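Local structure of Nsp15 (Middle East respiratory syndrome-related coronavirus, 5YVD) at residues E207-S212 / K220-E225; D297-I302 / Q336-R341. The protein is an endoribonuclease that probably cleaves viral RNA at uridylates and assembles into a hexamer, as in other coronavirus Nsp15 proteins. All coordinates share one frame; numbering follows the deposited sequence.

Interaction 1: E207-S212 / K220-E225; sequences EKDFLS and KKYGLE
The contact belongs to a pair of consecutive short helices in the EndoU-family part of the chain, where Asp209 of helix 205-212 faces Lys221 of helix 215-221 and Tyr222 just after it. One carboxylate oxygen does the work. Asp209 OD2 takes a hydrogen bond from Tyr222 OH at 2.8 Å and forms a salt bridge with Lys221 NZ at 2.8 Å. The two donors come from opposite faces of the carboxylate plane: the ammonium sits on the syn side, 29° out of the plane, while the phenol approaches from above it, 36° out. Both donors are carried by adjacent residues. Lys221 CG stands opposite the backbone N (chi1 170°), and the extended chain beyond it carries NZ past the ring to the other face of the carboxylate from the hydroxyl; on the way, Lys221 CG passes 3.7 Å above the Tyr222 ring, offset toward the rim. Asp209 OD2 itself lies at the ring edge, near the ring plane. A cation and a hydroxyl on one oxygen would be expected to favour the ionised carboxylate. This is a small surface contact, burying 107 Å². Beneath it, Phe218 of helix 215-221 meets the rings of both Phe210 and Tyr222, while Phe210 also packs on Ile249 of helix 248-255. The Leu224 side chain packs on Val300 and Lys304 of helix 296-304, and Lys304 NZ also bonds to Tyr222 O.

Interaction 2: D297-I302 / Q336-R341; sequences DDFVMI and QTFYPR
Met301 N bonds to Asp297 O at 2.9 Å, part of the helical turn from which Phe299 and Ile302 reach across to Phe338 on the strand. The contact between the segments is entirely apolar. Phe299 CE1 comes within 3.8 Å of Phe338 CE1 and lies at the edge of the Phe338 ring, close to its plane. The ring centres are 5.8 Å apart with planes inclined at 68°, an oblique pair in which the side chains run past each other in opposite directions. In both phenylalanines CG lies anti to the backbone N (chi1 -177° in Phe299, -178° in Phe338), which turns each ring toward the other across the helix-strand interface. Ile302, one turn further along, adds its CG2 branch, meeting Phe338 CZ at 4.2 Å as the two side chains cross at about a right angle. Phe338 is also stacked on Phe326 and touches Leu328, both on the middle strand of the three-stranded antiparallel sheet, while Phe299 reaches Val232 and Val233 of helix 229-234. Helix 296-304 is thus packed against strand 334-340, within this chain an outermost strand of that sheet, which has a classic beta bulge where Gln336 and Thr337 face Trp329.

Reading from the N terminus, interaction 1 comes first: residues 207-212 and 220-225 close a short loop of seven intervening residues, mostly helix, and so join two neighbouring helices. Interaction 2 opens only afterwards, with 297-302, and closes at 336-341 after 33 residues that include strands 312-319 and 322-331, so the two lie in series and neither nests nor crosses. One ties helix to helix near the surface, the other ties a helix to the C-terminal sheet in the interior. They meet through helix 296-304: Leu224 CD2 packs on Val300 CG1 at 3.9 Å, and Glu207 OE2 accepts from Leu296 N.

Interaction 1: E207-S212 / K220-E225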
ATOM      1  N   GLU A 207     -26.232  12.101  41.031  1.00 47.85           N
ATOM      2  CA  GLU A 207     -25.289  11.249  40.288  1.00 47.62           C
ATOM      3  C   GLU A 207     -24.408  10.423  41.237  1.00 46.70           C
ATOM      4  O   GLU A 207     -24.159   9.251  40.980  1.00 45.20           O
ATOM      5  CB  GLU A 207     -24.453  12.068  39.285  1.00 47.37           C
ATOM      6  CG  GLU A 207     -25.311  12.661  38.163  1.00 46.69           C
ATOM      7  CD  GLU A 207     -24.607  12.833  36.810  1.00 44.97           C
ATOM      8  OE1 GLU A 207     -23.445  13.326  36.761  1.00 40.43           O
ATOM      9  OE2 GLU A 207     -25.249  12.496  35.781  1.00 43.39           O
ATOM     10  N   LYS A 208     -23.982  11.020  42.349  1.00 47.64           N
ATOM     11  CA  LYS A 208     -23.128  10.312  43.318  1.00 47.30           C
ATOM     12  C   LYS A 208     -23.853   9.153  43.978  1.00 44.95           C
ATOM     13  O   LYS A 208     -23.295   8.045  44.113  1.00 43.36           O
ATOM     14  CB  LYS A 208     -22.615  11.256  44.408  1.00 46.42           C
ATOM     15  CG  LYS A 208     -21.610  12.299  43.925  1.00 49.63           C
ATOM     16  CD  LYS A 208     -21.114  13.154  45.093  1.00 50.16           C
ATOM     17  CE  LYS A 208     -20.685  14.543  44.656  1.00 51.07           C
ATOM     18  NZ  LYS A 208     -19.202  14.618  44.632  1.00 52.72           N
ATOM     19  N   ASP A 209     -25.084   9.415  44.409  1.00 39.15           N
ATOM     20  CA  ASP A 209     -25.854   8.381  45.047  1.00 41.02           C
ATOM     21  C   ASP A 209     -26.038   7.253  44.024  1.00 41.29           C
ATOM     22  O   ASP A 209     -25.891   6.067  44.343  1.00 40.19           O
ATOM     23  CB  ASP A 209     -27.208   8.923  45.539  1.00 43.17           C
ATOM     24  CG  ASP A 209     -27.087   9.815  46.787  1.00 43.77           C
ATOM     25  OD1 ASP A 209     -26.002   9.897  47.412  1.00 41.85           O
ATOM     26  OD2 ASP A 209     -28.111  10.420  47.154  1.00 43.11           O
ATOM     27  N   PHE A 210     -26.307   7.633  42.778  1.00 38.60           N
ATOM     28  CA  PHE A 210     -26.573   6.661  41.765  1.00 36.51           C
ATOM     29  C   PHE A 210     -25.434   5.662  41.664  1.00 36.81           C
ATOM     30  O   PHE A 210     -25.662   4.444  41.574  1.00 39.78           O
ATOM     31  CB  PHE A 210     -26.829   7.305  40.406  1.00 34.93           C
ATOM     32  CG  PHE A 210     -27.167   6.299  39.337  1.00 36.24           C
ATOM     33  CD1 PHE A 210     -28.447   5.801  39.214  1.00 39.23           C
ATOM     34  CD2 PHE A 210     -26.195   5.817  38.480  1.00 36.11           C
ATOM     35  CE1 PHE A 210     -28.763   4.860  38.228  1.00 39.43           C
ATOM     36  CE2 PHE A 210     -26.495   4.891  37.503  1.00 37.32           C
ATOM     37  CZ  PHE A 210     -27.787   4.410  37.372  1.00 38.06           C
ATOM     38  N   LEU A 211     -24.211   6.164  41.689  1.00 36.16           N
ATOM     39  CA  LEU A 211     -23.057   5.306  41.469  1.00 36.57           C
ATOM     40  C   LEU A 211     -22.758   4.391  42.627  1.00 35.17           C
ATOM     41  O   LEU A 211     -22.119   3.368  42.408  1.00 30.37           O
ATOM     42  CB  LEU A 211     -21.809   6.122  41.158  1.00 37.38           C
ATOM     43  CG  LEU A 211     -21.957   6.926  39.883  1.00 36.86           C
ATOM     44  CD1 LEU A 211     -20.740   7.824  39.724  1.00 35.92           C
ATOM     45  CD2 LEU A 211     -22.137   5.969  38.721  1.00 40.17           C
ATOM     46  N   SER A 212     -23.214   4.759  43.832  1.00 36.83           N
ATOM     47  CA  SER A 212     -22.941   3.986  45.055  1.00 37.82           C
ATOM     48  C   SER A 212     -24.129   3.237  45.625  1.00 37.72           C
ATOM     49  O   SER A 212     -23.932   2.235  46.255  1.00 41.16           O
ATOM     50  CB  SER A 212     -22.383   4.887  46.157  1.00 39.65           C
ATOM     51  OG  SER A 212     -23.389   5.770  46.650  1.00 41.38           O
ATOM     52  N   LYS A 220     -36.358   4.741  45.458  1.00 52.76           N
ATOM     53  CA  LYS A 220     -37.254   5.231  46.505  1.00 55.36           C
ATOM     54  C   LYS A 220     -36.834   6.582  47.083  1.00 54.53           C
ATOM     55  O   LYS A 220     -37.691   7.408  47.389  1.00 57.58           O
ATOM     56  CB  LYS A 220     -37.413   4.185  47.606  1.00 59.83           C
ATOM     57  CG  LYS A 220     -38.166   2.949  47.130  1.00 62.79           C
ATOM     58  CD  LYS A 220     -38.018   1.783  48.098  1.00 64.54           C
ATOM     59  CE  LYS A 220     -38.835   0.584  47.627  1.00 64.95           C
ATOM     60  NZ  LYS A 220     -38.690  -0.609  48.517  1.00 60.49           N
ATOM     61  N   LYS A 221     -35.535   6.822  47.230  1.00 49.23           N
ATOM     62  CA  LYS A 221     -35.072   8.135  47.665  1.00 48.22           C
ATOM     63  C   LYS A 221     -35.522   9.294  46.771  1.00 51.30           C
ATOM     64  O   LYS A 221     -35.798  10.399  47.269  1.00 50.77           O
ATOM     65  CB  LYS A 221     -33.564   8.161  47.739  1.00 50.91           C
ATOM     66  CG  LYS A 221     -32.977   9.543  47.961  1.00 49.79           C
ATOM     67  CD  LYS A 221     -31.621   9.469  48.642  1.00 50.01           C
ATOM     68  CE  LYS A 221     -30.983  10.851  48.697  1.00 50.25           C
ATOM     69  NZ  LYS A 221     -29.682  10.829  49.410  1.00 49.72           N
ATOM     70  N   TYR A 222     -35.580   9.056  45.459  1.00 54.32           N
ATOM     71  CA  TYR A 222     -35.854  10.133  44.486  1.00 49.86           C
ATOM     72  C   TYR A 222     -37.249  10.017  43.856  1.00 51.10           C
ATOM     73  O   TYR A 222     -37.577  10.766  42.932  1.00 52.73           O
ATOM     74  CB  TYR A 222     -34.744  10.191  43.417  1.00 46.83           C
ATOM     75  CG  TYR A 222     -33.416  10.674  43.977  1.00 42.77           C
ATOM     76  CD1 TYR A 222     -32.380   9.783  44.239  1.00 42.82           C
ATOM     77  CD2 TYR A 222     -33.207  12.023  44.270  1.00 39.33           C
ATOM     78  CE1 TYR A 222     -31.179  10.217  44.779  1.00 41.58           C
ATOM     79  CE2 TYR A 222     -32.006  12.469  44.807  1.00 36.94           C
ATOM     80  CZ  TYR A 222     -30.997  11.565  45.059  1.00 39.01           C
ATOM     81  OH  TYR A 222     -29.809  11.976  45.614  1.00 36.55           O
ATOM     82  N   GLY A 223     -38.073   9.099  44.372  1.00 48.90           N
ATOM     83  CA  GLY A 223     -39.463   8.953  43.916  1.00 45.37           C
ATOM     84  C   GLY A 223     -39.611   8.419  42.500  1.00 46.68           C
ATOM     85  O   GLY A 223     -40.543   8.793  41.790  1.00 43.21           O
ATOM     86  N   LEU A 224     -38.733   7.504  42.091  1.00 48.00           N
ATOM     87  CA  LEU A 224     -38.758   7.022  40.701  1.00 50.22           C
ATOM     88  C   LEU A 224     -39.548   5.728  40.471  1.00 44.66           C
ATOM     89  O   LEU A 224     -39.463   5.121  39.422  1.00 47.01           O
ATOM     90  CB  LEU A 224     -37.329   6.886  40.161  1.00 51.83           C
ATOM     91  CG  LEU A 224     -36.534   8.200  40.146  1.00 53.90           C
ATOM     92  CD1 LEU A 224     -35.065   7.877  39.899  1.00 58.68           C
ATOM     93  CD2 LEU A 224     -37.052   9.195  39.112  1.00 48.95           C
ATOM     94  N   GLU A 225     -40.344   5.331  41.438  1.00 43.63           N
ATOM     95  CA  GLU A 225     -41.154   4.124  41.319  1.00 46.27           C
ATOM     96  C   GLU A 225     -41.934   3.969  39.997  1.00 45.54           C
ATOM     97  O   GLU A 225     -42.081   2.870  39.518  1.00 41.56           O
ATOM     98  CB  GLU A 225     -42.106   4.037  42.515  1.00 47.43           C
ATOM     99  CG  GLU A 225     -41.408   3.721  43.842  1.00 48.60           C
ATOM    100  CD  GLU A 225     -41.005   4.946  44.651  1.00 53.26           C
ATOM    101  OE1 GLU A 225     -40.821   6.040  44.080  1.00 57.45           O
ATOM    102  OE2 GLU A 225     -40.845   4.822  45.883  1.00 61.08           O
TER

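Interaction 2: D297-I302 / Q336-R341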
ATOM      1  N   ASP A 297     -29.832  14.293  36.819  1.00 42.12           N
ATOM      2  CA  ASP A 297     -30.892  15.197  37.244  1.00 43.22           C
ATOM      3  C   ASP A 297     -31.697  15.712  36.052  1.00 43.41           C
ATOM      4  O   ASP A 297     -32.922  15.814  36.097  1.00 44.98           O
ATOM      5  CB  ASP A 297     -30.315  16.403  37.978  1.00 43.73           C
ATOM      6  CG  ASP A 297     -29.444  16.021  39.143  1.00 42.28           C
ATOM      7  OD1 ASP A 297     -29.917  16.174  40.278  1.00 44.34           O
ATOM      8  OD2 ASP A 297     -28.295  15.585  38.918  1.00 38.99           O
ATOM      9  N   ASP A 298     -31.008  16.049  34.980  1.00 42.75           N
ATOM     10  CA  ASP A 298     -31.706  16.547  33.799  1.00 45.53           C
ATOM     11  C   ASP A 298     -32.577  15.453  33.131  1.00 45.99           C
ATOM     12  O   ASP A 298     -33.711  15.707  32.674  1.00 39.57           O
ATOM     13  CB  ASP A 298     -30.685  17.148  32.829  1.00 43.98           C
ATOM     14  CG  ASP A 298     -30.021  18.407  33.387  1.00 44.55           C
ATOM     15  OD1 ASP A 298     -30.645  19.107  34.220  1.00 47.28           O
ATOM     16  OD2 ASP A 298     -28.891  18.718  32.969  1.00 41.25           O
ATOM     17  N   PHE A 299     -32.049  14.233  33.089  1.00 47.62           N
ATOM     18  CA  PHE A 299     -32.803  13.098  32.567  1.00 46.48           C
ATOM     19  C   PHE A 299     -34.035  12.825  33.420  1.00 44.11           C
ATOM     20  O   PHE A 299     -35.098  12.509  32.902  1.00 43.98           O
ATOM     21  CB  PHE A 299     -31.917  11.868  32.554  1.00 47.81           C
ATOM     22  CG  PHE A 299     -32.565  10.647  31.964  1.00 46.90           C
ATOM     23  CD1 PHE A 299     -32.605  10.465  30.601  1.00 45.09           C
ATOM     24  CD2 PHE A 299     -33.081   9.654  32.783  1.00 46.69           C
ATOM     25  CE1 PHE A 299     -33.162   9.332  30.056  1.00 45.92           C
ATOM     26  CE2 PHE A 299     -33.641   8.510  32.249  1.00 46.16           C
ATOM     27  CZ  PHE A 299     -33.675   8.347  30.881  1.00 47.42           C
ATOM     28  N   VAL A 300     -33.890  12.958  34.730  1.00 42.64           N
ATOM     29  CA  VAL A 300     -35.020  12.762  35.628  1.00 46.71           C
ATOM     30  C   VAL A 300     -36.086  13.866  35.415  1.00 46.78           C
ATOM     31  O   VAL A 300     -37.284  13.611  35.356  1.00 47.93           O
ATOM     32  CB  VAL A 300     -34.556  12.708  37.101  1.00 45.42           C
ATOM     33  CG1 VAL A 300     -35.750  12.736  38.042  1.00 48.40           C
ATOM     34  CG2 VAL A 300     -33.728  11.464  37.347  1.00 44.08           C
ATOM     35  N   MET A 301     -35.629  15.090  35.281  1.00 47.22           N
ATOM     36  CA  MET A 301     -36.527  16.206  35.065  1.00 52.53           C
ATOM     37  C   MET A 301     -37.416  15.941  33.848  1.00 47.78           C
ATOM     38  O   MET A 301     -38.624  16.131  33.904  1.00 46.31           O
ATOM     39  CB  MET A 301     -35.692  17.467  34.892  1.00 58.71           C
ATOM     40  CG  MET A 301     -36.414  18.781  34.986  1.00 67.21           C
ATOM     41  SD  MET A 301     -35.157  20.072  35.201  1.00 87.88           S
ATOM     42  CE  MET A 301     -34.393  20.175  33.571  1.00 86.87           C
ATOM     43  N   ILE A 302     -36.819  15.471  32.765  1.00 45.76           N
ATOM     44  CA  ILE A 302     -37.553  15.247  31.534  1.00 47.32           C
ATOM     45  C   ILE A 302     -38.658  14.219  31.711  1.00 51.91           C
ATOM     46  O   ILE A 302     -39.777  14.395  31.215  1.00 53.81           O
ATOM     47  CB  ILE A 302     -36.609  14.741  30.435  1.00 48.34           C
ATOM     48  CG1 ILE A 302     -35.755  15.897  29.949  1.00 48.07           C
ATOM     49  CG2 ILE A 302     -37.382  14.088  29.273  1.00 47.03           C
ATOM     50  CD1 ILE A 302     -34.612  15.463  29.072  1.00 49.05           C
ATOM     51  N   GLN A 336     -42.831   2.039  30.495  1.00 52.25           N
ATOM     52  CA  GLN A 336     -42.302   0.723  30.158  1.00 57.50           C
ATOM     53  C   GLN A 336     -40.850   0.951  29.788  1.00 55.54           C
ATOM     54  O   GLN A 336     -39.968   0.394  30.424  1.00 52.81           O
ATOM     55  CB  GLN A 336     -43.032   0.064  28.980  1.00 64.60           C
ATOM     56  CG  GLN A 336     -44.536  -0.133  29.127  1.00 72.13           C
ATOM     57  CD  GLN A 336     -45.189  -0.444  27.779  1.00 83.68           C
ATOM     58  OE1 GLN A 336     -46.192   0.171  27.394  1.00 91.69           O
ATOM     59  NE2 GLN A 336     -44.596  -1.375  27.039  1.00 78.33           N
ATOM     60  N   THR A 337     -40.627   1.774  28.755  1.00 53.74           N
ATOM     61  CA  THR A 337     -39.294   2.126  28.280  1.00 54.16           C
ATOM     62  C   THR A 337     -39.228   3.573  27.727  1.00 52.63           C
ATOM     63  O   THR A 337     -40.256   4.188  27.447  1.00 43.72           O
ATOM     64  CB  THR A 337     -38.764   1.114  27.227  1.00 55.98           C
ATOM     65  OG1 THR A 337     -37.409   1.451  26.857  1.00 61.57           O
ATOM     66  CG2 THR A 337     -39.630   1.107  25.993  1.00 57.08           C
ATOM     67  N   PHE A 338     -37.995   4.085  27.596  1.00 52.98           N
ATOM     68  CA  PHE A 338     -37.707   5.429  27.092  1.00 49.90           C
ATOM     69  C   PHE A 338     -36.307   5.448  26.492  1.00 52.46           C
ATOM     70  O   PHE A 338     -35.327   5.143  27.179  1.00 46.60           O
ATOM     71  CB  PHE A 338     -37.759   6.416  28.233  1.00 49.60           C
ATOM     72  CG  PHE A 338     -37.520   7.836  27.832  1.00 47.93           C
ATOM     73  CD1 PHE A 338     -36.314   8.440  28.072  1.00 51.31           C
ATOM     74  CD2 PHE A 338     -38.524   8.584  27.273  1.00 50.92           C
ATOM     75  CE1 PHE A 338     -36.098   9.767  27.740  1.00 50.00           C
ATOM     76  CE2 PHE A 338     -38.325   9.909  26.935  1.00 50.56           C
ATOM     77  CZ  PHE A 338     -37.106  10.503  27.169  1.00 47.23           C
ATOM     78  N   TYR A 339     -36.217   5.784  25.206  1.00 53.18           N
ATOM     79  CA  TYR A 339     -34.946   5.725  24.485  1.00 49.31           C
ATOM     80  C   TYR A 339     -34.904   6.757  23.388  1.00 47.46           C
ATOM     81  O   TYR A 339     -35.954   7.165  22.901  1.00 45.78           O
ATOM     82  CB  TYR A 339     -34.730   4.329  23.872  1.00 49.31           C
ATOM     83  CG  TYR A 339     -35.798   3.889  22.899  1.00 48.01           C
ATOM     84  CD1 TYR A 339     -35.573   3.919  21.531  1.00 49.35           C
ATOM     85  CD2 TYR A 339     -37.040   3.460  23.349  1.00 51.25           C
ATOM     86  CE1 TYR A 339     -36.548   3.534  20.634  1.00 46.67           C
ATOM     87  CE2 TYR A 339     -38.022   3.064  22.466  1.00 51.11           C
ATOM     88  CZ  TYR A 339     -37.767   3.099  21.110  1.00 51.23           C
ATOM     89  OH  TYR A 339     -38.751   2.696  20.228  1.00 59.29           O
ATOM     90  N   PRO A 340     -33.687   7.151  22.964  1.00 50.50           N
ATOM     91  CA  PRO A 340     -33.517   8.030  21.810  1.00 51.08           C
ATOM     92  C   PRO A 340     -33.816   7.314  20.500  1.00 54.16           C
ATOM     93  O   PRO A 340     -33.878   6.100  20.471  1.00 53.46           O
ATOM     94  CB  PRO A 340     -32.032   8.408  21.866  1.00 51.44           C
ATOM     95  CG  PRO A 340     -31.548   7.979  23.212  1.00 51.45           C
ATOM     96  CD  PRO A 340     -32.386   6.788  23.546  1.00 50.90           C
ATOM     97  N   ARG A 341     -34.000   8.069  19.427  1.00 59.86           N
ATOM     98  CA  ARG A 341     -34.116   7.483  18.100  1.00 61.26           C
ATOM     99  C   ARG A 341     -33.125   8.144  17.185  1.00 61.64           C
ATOM    100  O   ARG A 341     -32.852   7.612  16.121  1.00 75.12           O
ATOM    101  CB  ARG A 341     -35.528   7.618  17.551  1.00 64.13           C
ATOM    102  CG  ARG A 341     -36.392   8.648  18.264  1.00 66.69           C
ATOM    103  CD  ARG A 341     -37.692   8.906  17.522  1.00 74.15           C
ATOM    104  NE  ARG A 341     -38.252   7.681  16.952  1.00 84.67           N
ATOM    105  CZ  ARG A 341     -39.260   7.638  16.075  1.00 91.91           C
ATOM    106  NH1 ARG A 341     -39.872   8.757  15.663  1.00 89.56           N
ATOM    107  NH2 ARG A 341     -39.671   6.452  15.615  1.00 88.31           N
TER